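Long-range contacts in 3-hydroxy-3-methylglutaryl-CoA lyase (Acinetobacter baumannii, PDB 6NDS), which belongs to the HMGL-like lyases of TIM-barrel fold and here holds a zinc ion and coenzyme A: residues A[19-25]-A[213-217]; A[25-30]-A[245-249]; A[53-59]-A[84-90]; A[107-113]-A[146-152]. The contacts are given in a common frame with arbitrary orientation. Where two conformers were deposited one is given. Residues are numbered along the deposited sequence.

Interaction 1: residues A[19-25]-A[213-217]; sequences QEVSPRD and TLHFH. With ZN (zinc ion), chain H.
A buried metal-binding contact at the heart of the barrel joins the end of strand 17-20 and the start of helix 22-28 to strand 212-216. The two strands do not pair: Gln19 CA and Thr213 CA lie 8.9 Å apart, with strand 237-240 between them, so side chains alone span the gap. Gln19 (chi1 m, chi2 t) donates from NE2 to Thr213 OG1 at 3.1 Å, while its OE1 accepts from Arg237. After Val21, the N-cap, comes a pi-type turn at 22-25; Arg24 N donates to Val21 O at 3.1 Å. Metal ligands of TIM barrels commonly sit at or just beyond strand C-termini; here His215 and His217 lie near the end of strand 212-216 and Asp25 in the helix turn after strand 17-20. Zinc takes Asp25 OD2 at 2.1 Å, and His215 NE2, His217 NE2 and water 1 at 2.2 Å; two atoms from outside the segments complete its coordination, and OD2 also accepts from Asn257. His215 (chi1 t) and His217 (chi1 m) present ring edges to Asp25, their ND1 atoms bonded to Asp239 and Ser255. Val21 CG2 packs 4.4 Å from His215 CE1; Arg24, salt-bridged to Glu55, brings NH2 within 3.8 Å of His215 CE1.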
# COMPACT_ATOMS: atom_id res chain seq x y z
N GLN A 19 -16.98 -5.61 0.96
CA GLN A 19 -17.45 -6.84 1.60
C GLN A 19 -16.45 -7.24 2.68
O GLN A 19 -15.24 -7.26 2.43
CB GLN A 19 -17.65 -7.95 0.56
CG GLN A 19 -18.53 -7.46 -0.63
CD GLN A 19 -18.69 -8.45 -1.77
OE1 GLN A 19 -19.72 -8.46 -2.43
NE2 GLN A 19 -17.66 -9.25 -2.03
N GLU A 20 -16.95 -7.52 3.88
CA GLU A 20 -16.09 -7.65 5.06
C GLU A 20 -15.79 -9.11 5.34
O GLU A 20 -16.72 -9.94 5.39
CB GLU A 20 -16.76 -6.99 6.27
CG GLU A 20 -15.98 -7.16 7.60
CD GLU A 20 -14.59 -6.53 7.56
OE1 GLU A 20 -14.41 -5.44 6.96
OE2 GLU A 20 -13.65 -7.14 8.14
N VAL A 21 -14.50 -9.45 5.50
CA VAL A 21 -14.12 -10.84 5.74
C VAL A 21 -13.27 -11.03 7.00
O VAL A 21 -12.73 -12.12 7.22
CB VAL A 21 -13.40 -11.45 4.52
CG1 VAL A 21 -14.28 -11.35 3.25
CG2 VAL A 21 -12.03 -10.80 4.29
N SER A 22 -13.13 -10.01 7.84
CA SER A 22 -12.28 -10.21 9.02
C SER A 22 -12.74 -11.34 9.95
O SER A 22 -11.86 -11.97 10.55
CB SER A 22 -12.11 -8.92 9.84
OG SER A 22 -13.33 -8.49 10.38
N PRO A 23 -14.03 -11.64 10.12
CA PRO A 23 -14.38 -12.73 11.05
C PRO A 23 -13.96 -14.09 10.56
O PRO A 23 -13.92 -15.02 11.36
CB PRO A 23 -15.91 -12.64 11.15
CG PRO A 23 -16.24 -11.20 10.75
CD PRO A 23 -15.24 -10.93 9.66
N ARG A 24 -13.65 -14.23 9.26
CA ARG A 24 -13.25 -15.51 8.69
C ARG A 24 -11.76 -15.44 8.31
O ARG A 24 -10.93 -16.05 8.98
CB ARG A 24 -14.14 -15.84 7.50
CG ARG A 24 -14.07 -17.30 6.99
CD ARG A 24 -12.80 -17.59 6.19
NE ARG A 24 -12.72 -16.80 4.95
CZ ARG A 24 -11.67 -16.79 4.14
NH1 ARG A 24 -10.60 -17.53 4.44
NH2 ARG A 24 -11.69 -16.07 3.03
N ASP A 25 -11.42 -14.70 7.25
CA ASP A 25 -10.03 -14.63 6.82
C ASP A 25 -9.17 -14.01 7.91
O ASP A 25 -8.03 -14.45 8.14
CB ASP A 25 -9.93 -13.82 5.53
CG ASP A 25 -8.83 -14.29 4.62
OD1 ASP A 25 -7.84 -14.90 5.09
OD2 ASP A 25 -8.94 -14.05 3.40
N THR A 213 -16.49 -10.82 -7.51
CA THR A 213 -15.74 -10.30 -6.37
C THR A 213 -14.25 -10.47 -6.59
O THR A 213 -13.80 -11.52 -7.06
CB THR A 213 -16.13 -11.01 -5.05
OG1 THR A 213 -17.52 -10.79 -4.77
CG2 THR A 213 -15.30 -10.47 -3.86
N LEU A 214 -13.47 -9.45 -6.24
CA LEU A 214 -12.02 -9.55 -6.18
C LEU A 214 -11.59 -9.57 -4.72
O LEU A 214 -12.05 -8.75 -3.92
CB LEU A 214 -11.33 -8.38 -6.89
CG LEU A 214 -11.12 -8.43 -8.41
CD1 LEU A 214 -10.40 -9.71 -8.81
CD2 LEU A 214 -12.44 -8.29 -9.14
N HIS A 215 -10.69 -10.50 -4.38
CA HIS A 215 -10.24 -10.73 -3.01
C HIS A 215 -8.71 -10.64 -2.99
O HIS A 215 -8.02 -11.62 -3.27
CB HIS A 215 -10.77 -12.09 -2.57
CG HIS A 215 -10.34 -12.54 -1.21
ND1 HIS A 215 -11.23 -12.69 -0.17
CD2 HIS A 215 -9.14 -12.98 -0.74
CE1 HIS A 215 -10.59 -13.15 0.90
NE2 HIS A 215 -9.32 -13.33 0.58
N PHE A 216 -8.17 -9.45 -2.69
CA PHE A 216 -6.73 -9.23 -2.73
C PHE A 216 -6.11 -9.28 -1.34
O PHE A 216 -6.65 -8.74 -0.37
CB PHE A 216 -6.40 -7.88 -3.38
CG PHE A 216 -6.74 -7.79 -4.83
CD1 PHE A 216 -6.05 -8.54 -5.77
CD2 PHE A 216 -7.71 -6.89 -5.28
CE1 PHE A 216 -6.36 -8.44 -7.14
CE2 PHE A 216 -8.00 -6.78 -6.64
CZ PHE A 216 -7.33 -7.56 -7.57
N HIS A 217 -4.96 -9.93 -1.23
CA HIS A 217 -4.12 -9.78 -0.05
C HIS A 217 -3.00 -8.79 -0.37
O HIS A 217 -2.67 -8.54 -1.54
CB HIS A 217 -3.59 -11.15 0.41
CG HIS A 217 -4.63 -12.03 1.05
ND1 HIS A 217 -4.72 -12.21 2.42
CD2 HIS A 217 -5.63 -12.77 0.52
CE1 HIS A 217 -5.72 -13.02 2.70
NE2 HIS A 217 -6.30 -13.37 1.56
ZN ZN H . -8.03 -14.72 1.65
O HOH W 1 -6.83 -16.11 2.90

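Interaction 2: residues A[25-30]-A[245-249]; sequences DGLQIE and LGGCP. With ZN (zinc ion), chain H; COA (coenzyme A), chain B.
Side chains of the turn 25-30, which begins in helix 22-28, grip the irregular segment 245-249. Asp25, with chi1 near -147°, divides its carboxylate: OD2 binds zinc at 2.1 Å and accepts from Asn257, whereas OD1 accepts from Gly247 N at 3.3 Å and from water 1. Gln28 (chi1 p, chi2 t) reaches back so that its NE2 donates to Gly247 O at 2.9 Å; its OE1 accepts from Arg24. Extended Ile29 (t, t) lays CB 3.3 Å from Gly247 O and CG1 4.1 Å from Pro249 CG. Glu30, chi1 near -91°, brings OE1 3.6 Å from Leu245 CD2; water 2 links that OE1 to Gly26 O and Gly246 N, while OE2 bonds to His294. Glycine suits the crowded middle: Gly26 CA and Gly246 CA are 3.6 Å apart, and backbone angles at Gly246 and Gly247 would jam a side chain against the preceding carbonyl. Cys248, chi1 t, places SG 3.7 Å from C3P of coenzyme A. Segment 245-249 is a glycine-rich loop packed on helix 22-28 beside the zinc and coenzyme A site of the TIM barrel.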
# COMPACT_ATOMS: atom_id res chain seq x y z
N ASP A 25 -11.42 -14.70 7.25
CA ASP A 25 -10.03 -14.63 6.82
C ASP A 25 -9.17 -14.01 7.91
O ASP A 25 -8.03 -14.45 8.14
CB ASP A 25 -9.93 -13.82 5.53
CG ASP A 25 -8.83 -14.29 4.62
OD1 ASP A 25 -7.84 -14.90 5.09
OD2 ASP A 25 -8.94 -14.05 3.40
N GLY A 26 -9.70 -13.01 8.60
CA GLY A 26 -8.92 -12.33 9.62
C GLY A 26 -8.59 -13.23 10.79
O GLY A 26 -7.45 -13.27 11.25
N LEU A 27 -9.57 -13.98 11.28
CA LEU A 27 -9.38 -14.73 12.51
C LEU A 27 -8.79 -16.11 12.29
O LEU A 27 -8.23 -16.68 13.23
CB LEU A 27 -10.70 -14.85 13.26
CG LEU A 27 -11.31 -13.52 13.70
CD1 LEU A 27 -12.49 -13.80 14.59
CD2 LEU A 27 -10.28 -12.67 14.43
N GLN A 28 -8.87 -16.66 11.08
CA GLN A 28 -8.44 -18.05 10.91
C GLN A 28 -6.95 -18.23 11.19
O GLN A 28 -6.54 -19.30 11.65
CB GLN A 28 -8.79 -18.55 9.51
CG GLN A 28 -8.04 -17.86 8.43
CD GLN A 28 -8.49 -18.27 7.03
OE1 GLN A 28 -9.55 -18.87 6.85
NE2 GLN A 28 -7.67 -17.93 6.04
N ILE A 29 -6.15 -17.19 10.96
CA ILE A 29 -4.70 -17.25 11.11
C ILE A 29 -4.19 -16.50 12.34
O ILE A 29 -2.99 -16.58 12.64
CB ILE A 29 -4.00 -16.72 9.84
CG1 ILE A 29 -2.55 -17.17 9.77
CG2 ILE A 29 -4.12 -15.20 9.77
CD1 ILE A 29 -1.85 -16.83 8.47
N GLU A 30 -5.06 -15.79 13.06
CA GLU A 30 -4.65 -15.11 14.28
C GLU A 30 -4.06 -16.10 15.27
O GLU A 30 -4.61 -17.19 15.46
CB GLU A 30 -5.84 -14.41 14.94
CG GLU A 30 -6.05 -12.99 14.52
CD GLU A 30 -4.85 -12.12 14.81
OE1 GLU A 30 -4.35 -11.48 13.86
OE2 GLU A 30 -4.39 -12.09 15.97
N LEU A 245 -6.31 -7.47 9.02
CA LEU A 245 -6.12 -8.83 9.49
C LEU A 245 -6.10 -9.79 8.29
O LEU A 245 -6.47 -9.42 7.17
CB LEU A 245 -7.24 -9.23 10.45
CG LEU A 245 -7.33 -8.39 11.73
CD1 LEU A 245 -8.58 -8.78 12.56
CD2 LEU A 245 -6.07 -8.58 12.54
N GLY A 246 -5.62 -11.01 8.53
CA GLY A 246 -5.92 -12.11 7.61
C GLY A 246 -4.69 -12.86 7.12
O GLY A 246 -3.55 -12.56 7.46
N GLY A 247 -4.97 -13.88 6.30
CA GLY A 247 -3.96 -14.79 5.77
C GLY A 247 -4.45 -16.22 5.93
O GLY A 247 -5.25 -16.53 6.82
N CYS A 248 -3.96 -17.12 5.04
CA CYS A 248 -4.30 -18.54 5.14
C CYS A 248 -3.15 -19.30 5.78
O CYS A 248 -2.00 -19.14 5.36
CB CYS A 248 -4.60 -19.12 3.76
SG CYS A 248 -4.83 -20.94 3.72
N PRO A 249 -3.42 -20.13 6.79
CA PRO A 249 -2.33 -20.85 7.47
C PRO A 249 -1.65 -21.89 6.60
O PRO A 249 -0.53 -22.30 6.93
CB PRO A 249 -3.03 -21.50 8.67
CG PRO A 249 -4.34 -20.77 8.82
CD PRO A 249 -4.73 -20.38 7.43
ZN ZN H . -8.03 -14.72 1.65
N1A COA B . -16.28 -29.54 8.69
C2A COA B . -16.02 -30.28 9.78
N3A COA B . -15.59 -31.53 9.87
C4A COA B . -15.41 -32.05 8.64
C5A COA B . -15.61 -31.42 7.43
C6A COA B . -16.08 -30.09 7.47
N6A COA B . -16.33 -29.36 6.39
N7A COA B . -15.32 -32.28 6.38
C8A COA B . -14.94 -33.39 6.96
N9A COA B . -14.97 -33.31 8.33
C1B COA B . -14.64 -34.36 9.30
C2B COA B . -15.45 -35.65 9.13
O2B COA B . -16.76 -35.61 9.66
C3B COA B . -14.52 -36.64 9.82
O3B COA B . -14.52 -36.43 11.23
P3B COA B . -13.95 -37.73 12.00
O7A COA B . -12.44 -37.65 12.01
O8A COA B . -14.44 -38.93 11.20
O9A COA B . -14.54 -37.70 13.39
C4B COA B . -13.21 -36.20 9.18
O4B COA B . -13.29 -34.75 9.16
C5B COA B . -13.10 -36.69 7.76
O5B COA B . -11.84 -36.28 7.21
P1A COA B . -11.72 -36.26 5.62
O1A COA B . -13.08 -36.22 5.00
O2A COA B . -10.73 -37.29 5.17
O3A COA B . -11.08 -34.81 5.46
P2A COA B . -9.63 -34.24 5.79
O4A COA B . -8.68 -34.72 4.75
O5A COA B . -9.29 -34.47 7.23
O6A COA B . -9.91 -32.67 5.61
CBP COA B . -11.05 -30.81 4.64
CCP COA B . -10.46 -32.19 4.36
CDP COA B . -11.49 -30.15 3.33
CEP COA B . -12.28 -30.98 5.55
CAP COA B . -9.98 -29.97 5.33
OAP COA B . -8.79 -30.03 4.56
C9P COA B . -10.37 -28.52 5.52
O9P COA B . -11.23 -28.21 6.35
N8P COA B . -9.74 -27.63 4.78
C7P COA B . -10.09 -26.22 4.75
C6P COA B . -9.01 -25.37 5.38
C5P COA B . -9.28 -23.89 5.21
O5P COA B . -10.38 -23.42 5.52
N4P COA B . -8.28 -23.15 4.74
C3P COA B . -8.30 -21.69 4.68
C2P COA B . -9.44 -21.17 3.85
S1P COA B . -9.46 -21.90 2.19
O HOH W 1 -6.83 -16.11 2.90
O HOH W 2 -5.09 -12.01 11.24

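Interaction 3: residues A[53-59]-A[84-90]; sequences RIEAGSF and IIYVGLI. With COA (coenzyme A), chain B.
Strands 53-58 and 85-90 run parallel, their axes 4.5 Å apart at closest approach and crossing at -40°. Arg53, paired with Ile85, lays its guanidinium face over that side chain (NH2 to Ile85 CD1, 3.5 Å) and salt-bridges Glu106. Ile54 N donates to Ile85 O at 3.1 Å and its O accepts from Val87 N at 2.9 Å; Ile54 CD1 meets Tyr86 CE1 at 4.2 Å on the opposite face, with Tyr86 OH bonded to Ser47. The strands bound the beta-alpha-beta unit with helix 71-77, the repeating element of a TIM barrel. Glu55 (t, t) shares the face of Arg53; its OE2 touches Val87 CG1 at 3.7 Å and accepts from Asn108, and its OE1 pairs with Arg24. Ala56 N bonds to Val87 O at 3.0 Å, but its psi of -13° breaks the extension, so Gly57 O is the next acceptor, taking Leu89 N at 3.0 Å. Ser58 OG packs 3.5 Å from Leu89 CB. Phe59 N donates to Leu89 O at 2.9 Å, its ring edge faces side-chain-less Gly88, and its O accepts from N6A of coenzyme A at 3.0 Å.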
# COMPACT_ATOMS: atom_id res chain seq x y z
N ARG A 53 -22.36 -7.60 2.61
CA ARG A 53 -21.96 -8.98 2.84
C ARG A 53 -20.91 -9.00 3.92
O ARG A 53 -19.99 -8.18 3.92
CB ARG A 53 -21.40 -9.64 1.57
CG ARG A 53 -22.44 -10.26 0.68
CD ARG A 53 -21.81 -10.89 -0.58
NE ARG A 53 -22.75 -11.75 -1.30
CZ ARG A 53 -23.69 -11.31 -2.13
NH1 ARG A 53 -23.84 -10.00 -2.35
NH2 ARG A 53 -24.50 -12.17 -2.74
N ILE A 54 -21.05 -9.94 4.86
CA ILE A 54 -20.04 -10.19 5.89
C ILE A 54 -19.80 -11.69 5.89
O ILE A 54 -20.75 -12.47 6.00
CB ILE A 54 -20.50 -9.73 7.29
CG1 ILE A 54 -20.71 -8.20 7.32
CG2 ILE A 54 -19.47 -10.14 8.37
CD1 ILE A 54 -21.37 -7.67 8.61
N GLU A 55 -18.55 -12.10 5.75
CA GLU A 55 -18.21 -13.52 5.84
C GLU A 55 -17.98 -13.80 7.32
O GLU A 55 -16.93 -13.45 7.88
CB GLU A 55 -17.00 -13.85 4.97
CG GLU A 55 -16.87 -15.35 4.69
CD GLU A 55 -15.94 -15.65 3.52
OE1 GLU A 55 -14.71 -15.45 3.68
OE2 GLU A 55 -16.42 -16.06 2.44
N ALA A 56 -18.98 -14.42 7.96
CA ALA A 56 -19.03 -14.56 9.41
C ALA A 56 -18.24 -15.76 9.93
O ALA A 56 -18.02 -15.84 11.14
CB ALA A 56 -20.48 -14.67 9.89
N GLY A 57 -17.84 -16.69 9.08
CA GLY A 57 -17.07 -17.83 9.55
C GLY A 57 -16.93 -18.88 8.46
O GLY A 57 -17.27 -18.65 7.29
N SER A 58 -16.41 -20.03 8.88
CA SER A 58 -16.16 -21.16 8.00
C SER A 58 -16.75 -22.42 8.60
O SER A 58 -16.89 -22.53 9.82
CB SER A 58 -14.65 -21.41 7.80
OG SER A 58 -14.04 -20.33 7.16
N PHE A 59 -17.05 -23.38 7.74
CA PHE A 59 -17.50 -24.70 8.17
C PHE A 59 -16.50 -25.72 7.65
O PHE A 59 -16.76 -26.45 6.69
CB PHE A 59 -18.94 -24.94 7.71
CG PHE A 59 -19.90 -23.98 8.35
CD1 PHE A 59 -20.47 -24.28 9.58
CD2 PHE A 59 -20.17 -22.76 7.77
CE1 PHE A 59 -21.32 -23.39 10.21
CE2 PHE A 59 -21.02 -21.85 8.40
CZ PHE A 59 -21.60 -22.18 9.62
N ILE A 84 -28.31 -7.60 5.12
CA ILE A 84 -26.95 -8.11 5.04
C ILE A 84 -26.99 -9.60 4.73
O ILE A 84 -27.79 -10.34 5.31
CB ILE A 84 -26.16 -7.86 6.35
CG1 ILE A 84 -26.07 -6.37 6.65
CG2 ILE A 84 -24.77 -8.46 6.26
CD1 ILE A 84 -25.34 -6.06 7.95
N ILE A 85 -26.14 -10.03 3.81
CA ILE A 85 -25.95 -11.45 3.51
C ILE A 85 -24.77 -11.94 4.33
O ILE A 85 -23.63 -11.48 4.15
CB ILE A 85 -25.72 -11.66 2.01
CG1 ILE A 85 -26.97 -11.24 1.23
CG2 ILE A 85 -25.33 -13.11 1.71
CD1 ILE A 85 -26.69 -10.99 -0.24
N TYR A 86 -25.03 -12.87 5.26
CA TYR A 86 -23.99 -13.48 6.08
C TYR A 86 -23.50 -14.75 5.39
O TYR A 86 -24.27 -15.70 5.20
CB TYR A 86 -24.54 -13.77 7.48
CG TYR A 86 -24.93 -12.48 8.20
CD1 TYR A 86 -23.99 -11.74 8.90
CD2 TYR A 86 -26.24 -12.00 8.13
CE1 TYR A 86 -24.33 -10.56 9.54
CE2 TYR A 86 -26.60 -10.82 8.76
CZ TYR A 86 -25.64 -10.11 9.46
OH TYR A 86 -25.98 -8.93 10.08
N VAL A 87 -22.22 -14.75 5.01
CA VAL A 87 -21.61 -15.75 4.15
C VAL A 87 -20.81 -16.71 5.01
O VAL A 87 -20.10 -16.29 5.93
CB VAL A 87 -20.70 -15.09 3.11
CG1 VAL A 87 -20.07 -16.14 2.19
CG2 VAL A 87 -21.45 -14.01 2.30
N GLY A 88 -20.89 -18.01 4.71
CA GLY A 88 -20.00 -18.99 5.31
C GLY A 88 -19.11 -19.66 4.27
O GLY A 88 -19.60 -20.05 3.20
N LEU A 89 -17.82 -19.81 4.58
CA LEU A 89 -16.88 -20.49 3.69
C LEU A 89 -17.02 -22.01 3.83
O LEU A 89 -17.02 -22.53 4.95
CB LEU A 89 -15.44 -20.07 3.99
CG LEU A 89 -14.35 -20.71 3.12
CD1 LEU A 89 -13.21 -19.74 2.92
CD2 LEU A 89 -13.80 -22.00 3.74
N ILE A 90 -17.05 -22.69 2.69
CA ILE A 90 -17.39 -24.11 2.60
C ILE A 90 -16.34 -24.84 1.75
O ILE A 90 -16.02 -24.37 0.65
CB ILE A 90 -18.79 -24.29 1.99
CG1 ILE A 90 -19.83 -23.52 2.81
CG2 ILE A 90 -19.14 -25.75 1.88
CD1 ILE A 90 -19.84 -23.93 4.26
N1A COA B . -16.28 -29.54 8.69
C2A COA B . -16.02 -30.28 9.78
N3A COA B . -15.59 -31.53 9.87
C4A COA B . -15.41 -32.05 8.64
C5A COA B . -15.61 -31.42 7.43
C6A COA B . -16.08 -30.09 7.47
N6A COA B . -16.33 -29.36 6.39
N7A COA B . -15.32 -32.28 6.38
C8A COA B . -14.94 -33.39 6.96
N9A COA B . -14.97 -33.31 8.33
C1B COA B . -14.64 -34.36 9.30
C2B COA B . -15.45 -35.65 9.13
O2B COA B . -16.76 -35.61 9.66
C3B COA B . -14.52 -36.64 9.82
O3B COA B . -14.52 -36.43 11.23
P3B COA B . -13.95 -37.73 12.00
O7A COA B . -12.44 -37.65 12.01
O8A COA B . -14.44 -38.93 11.20
O9A COA B . -14.54 -37.70 13.39
C4B COA B . -13.21 -36.20 9.18
O4B COA B . -13.29 -34.75 9.16
C5B COA B . -13.10 -36.69 7.76
O5B COA B . -11.84 -36.28 7.21
P1A COA B . -11.72 -36.26 5.62
O1A COA B . -13.08 -36.22 5.00
O2A COA B . -10.73 -37.29 5.17
O3A COA B . -11.08 -34.81 5.46
P2A COA B . -9.63 -34.24 5.79
O4A COA B . -8.68 -34.72 4.75
O5A COA B . -9.29 -34.47 7.23
O6A COA B . -9.91 -32.67 5.61
CBP COA B . -11.05 -30.81 4.64
CCP COA B . -10.46 -32.19 4.36
CDP COA B . -11.49 -30.15 3.33
CEP COA B . -12.28 -30.98 5.55
CAP COA B . -9.98 -29.97 5.33
OAP COA B . -8.79 -30.03 4.56
C9P COA B . -10.37 -28.52 5.52
O9P COA B . -11.23 -28.21 6.35
N8P COA B . -9.74 -27.63 4.78
C7P COA B . -10.09 -26.22 4.75
C6P COA B . -9.01 -25.37 5.38
C5P COA B . -9.28 -23.89 5.21
O5P COA B . -10.38 -23.42 5.52
N4P COA B . -8.28 -23.15 4.74
C3P COA B . -8.30 -21.69 4.68
C2P COA B . -9.44 -21.17 3.85
S1P COA B . -9.46 -21.90 2.19

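Interaction 4: residues A[107-113]-A[146-152]; sequences LNLVLSA and FNGTVAT
Asn108 OD1 is the polar hub between strands 107-112 and 146-151, accepting from Thr149 OG1 at 2.7 Å and from Asn147 ND2 at 3.1 Å. Its t rotamer sends the amide across to strand 146-151; water 3 joins Asn108 ND2 to Thr149 OG1, and the same ND2 donates to Glu55. Asn147 ND2 also bonds to Thr183. The backbones are parallel and in register, Leu107 with Phe146 through Ser112 with Ala151, crossing at -23° with axes 4.6 Å apart. Asn147 N to Leu107 O (2.9 Å), Leu109 N to Asn147 O (2.8 Å), Thr149 N to Leu109 O (2.8 Å), Ala151 N to Leu111 O (2.8 Å) and Ala113 N to Ala151 O (2.9 Å) tie them; Leu111 N to Thr149 O is weak at 3.4 Å. Such pairing of adjacent parallel strands builds the TIM-barrel wall, whose polar side carries Asn108, Asn147 and Thr149. The opposite face is apolar against helices 126-140 and 164-176: Phe146 CD1 lies 4.0 Å from Leu107 CB and 4.3 Å from Leu109 CD2. Just past strand 107-112, Ala113 CB meets Val150 CG1 at 3.9 Å.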
# COMPACT_ATOMS: atom_id res chain seq x y z
N LEU A 107 -23.41 -19.66 0.74
CA LEU A 107 -22.32 -20.61 0.88
C LEU A 107 -21.24 -20.24 -0.13
O LEU A 107 -21.50 -20.25 -1.34
CB LEU A 107 -22.82 -22.04 0.66
CG LEU A 107 -23.41 -22.77 1.87
CD1 LEU A 107 -24.49 -21.97 2.58
CD2 LEU A 107 -23.95 -24.13 1.41
N ASN A 108 -20.04 -19.94 0.37
CA ASN A 108 -18.88 -19.59 -0.46
C ASN A 108 -18.02 -20.83 -0.64
O ASN A 108 -17.27 -21.22 0.26
CB ASN A 108 -18.09 -18.45 0.18
CG ASN A 108 -16.88 -18.07 -0.63
OD1 ASN A 108 -16.83 -18.32 -1.84
ND2 ASN A 108 -15.89 -17.46 0.02
N LEU A 109 -18.15 -21.46 -1.80
CA LEU A 109 -17.35 -22.64 -2.15
C LEU A 109 -15.96 -22.19 -2.57
O LEU A 109 -15.81 -21.20 -3.28
CB LEU A 109 -18.01 -23.41 -3.29
CG LEU A 109 -19.53 -23.57 -3.36
CD1 LEU A 109 -19.92 -24.56 -4.45
CD2 LEU A 109 -20.10 -24.02 -2.04
N VAL A 110 -14.93 -22.93 -2.14
CA VAL A 110 -13.56 -22.52 -2.41
C VAL A 110 -12.73 -23.70 -2.92
O VAL A 110 -12.72 -24.77 -2.30
CB VAL A 110 -12.89 -21.92 -1.16
CG1 VAL A 110 -11.43 -21.54 -1.46
CG2 VAL A 110 -13.65 -20.70 -0.67
N LEU A 111 -12.02 -23.48 -4.02
CA LEU A 111 -10.91 -24.34 -4.41
C LEU A 111 -9.81 -23.45 -4.97
O LEU A 111 -10.02 -22.26 -5.24
CB LEU A 111 -11.34 -25.43 -5.41
CG LEU A 111 -11.24 -25.14 -6.91
CD1 LEU A 111 -11.50 -26.43 -7.70
CD2 LEU A 111 -12.19 -24.03 -7.35
N SER A 112 -8.60 -24.01 -5.12
CA SER A 112 -7.46 -23.27 -5.65
C SER A 112 -7.20 -23.65 -7.11
O SER A 112 -7.35 -24.80 -7.50
CB SER A 112 -6.20 -23.54 -4.82
OG SER A 112 -6.43 -23.20 -3.46
N ALA A 113 -6.78 -22.66 -7.91
CA ALA A 113 -6.36 -22.96 -9.28
C ALA A 113 -5.08 -23.77 -9.31
O ALA A 113 -4.80 -24.44 -10.31
CB ALA A 113 -6.16 -21.66 -10.07
N PHE A 146 -25.16 -19.43 -3.59
CA PHE A 146 -23.79 -19.90 -3.72
C PHE A 146 -22.90 -18.82 -4.31
O PHE A 146 -23.35 -17.97 -5.10
CB PHE A 146 -23.67 -21.14 -4.63
CG PHE A 146 -24.49 -22.31 -4.17
CD1 PHE A 146 -24.15 -23.01 -3.03
CD2 PHE A 146 -25.58 -22.74 -4.91
CE1 PHE A 146 -24.89 -24.10 -2.61
CE2 PHE A 146 -26.33 -23.83 -4.50
CZ PHE A 146 -25.98 -24.51 -3.35
N ASN A 147 -21.64 -18.85 -3.88
CA ASN A 147 -20.54 -18.10 -4.48
C ASN A 147 -19.44 -19.10 -4.78
O ASN A 147 -19.20 -20.01 -3.99
CB ASN A 147 -20.04 -17.02 -3.52
CG ASN A 147 -19.05 -16.07 -4.18
OD1 ASN A 147 -19.45 -15.12 -4.84
ND2 ASN A 147 -17.74 -16.32 -3.98
N GLY A 148 -18.78 -18.95 -5.93
CA GLY A 148 -17.66 -19.82 -6.26
C GLY A 148 -16.35 -19.06 -6.25
O GLY A 148 -16.17 -18.12 -7.02
N THR A 149 -15.42 -19.46 -5.38
CA THR A 149 -14.11 -18.81 -5.28
C THR A 149 -13.05 -19.63 -6.00
O THR A 149 -12.98 -20.85 -5.86
CB THR A 149 -13.70 -18.61 -3.82
OG1 THR A 149 -14.58 -17.68 -3.20
CG2 THR A 149 -12.27 -18.08 -3.72
N VAL A 150 -12.20 -18.94 -6.75
CA VAL A 150 -10.98 -19.52 -7.30
C VAL A 150 -9.82 -18.87 -6.56
O VAL A 150 -9.52 -17.69 -6.79
CB VAL A 150 -10.87 -19.30 -8.81
CG1 VAL A 150 -9.65 -20.04 -9.35
CG2 VAL A 150 -12.14 -19.74 -9.52
N ALA A 151 -9.20 -19.63 -5.65
CA ALA A 151 -8.00 -19.17 -4.95
C ALA A 151 -6.77 -19.33 -5.85
O ALA A 151 -6.80 -19.97 -6.90
CB ALA A 151 -7.82 -19.93 -3.64
N THR A 152 -5.66 -18.71 -5.42
CA THR A 152 -4.41 -18.60 -6.18
C THR A 152 -4.65 -18.25 -7.65
O THR A 152 -3.97 -18.76 -8.54
CB THR A 152 -3.56 -19.88 -6.05
OG1 THR A 152 -4.22 -21.01 -6.64
CG2 THR A 152 -3.26 -20.20 -4.58
O HOH W 3 -13.69 -16.00 -1.14

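Overall arrangement
All four contacts are largely buried, but interaction 1 sits nearest the centre of the chain, while interaction 2 reaches outward to exposed Pro249. Interactions 3 and 4 belong to the wall of the barrel: main-chain hydrogen bonds between parallel strands, with 85-90 and 106-112 as neighbours in one sheet, joined by Ile90 N to Asn108 O at 2.8 Å. Interactions 1 and 2 share Asp25, helix 22-28 and the zinc, and depend on side chains, metal, water and, in interaction 2, glycine main chain rather than strand pairing. Glu55 couples the two groups, salt-bridging Arg24 and hydrogen-bonding to Asn108. Coenzyme A meets interaction 2 at its thiol-bearing arm and interaction 3 at its adenine.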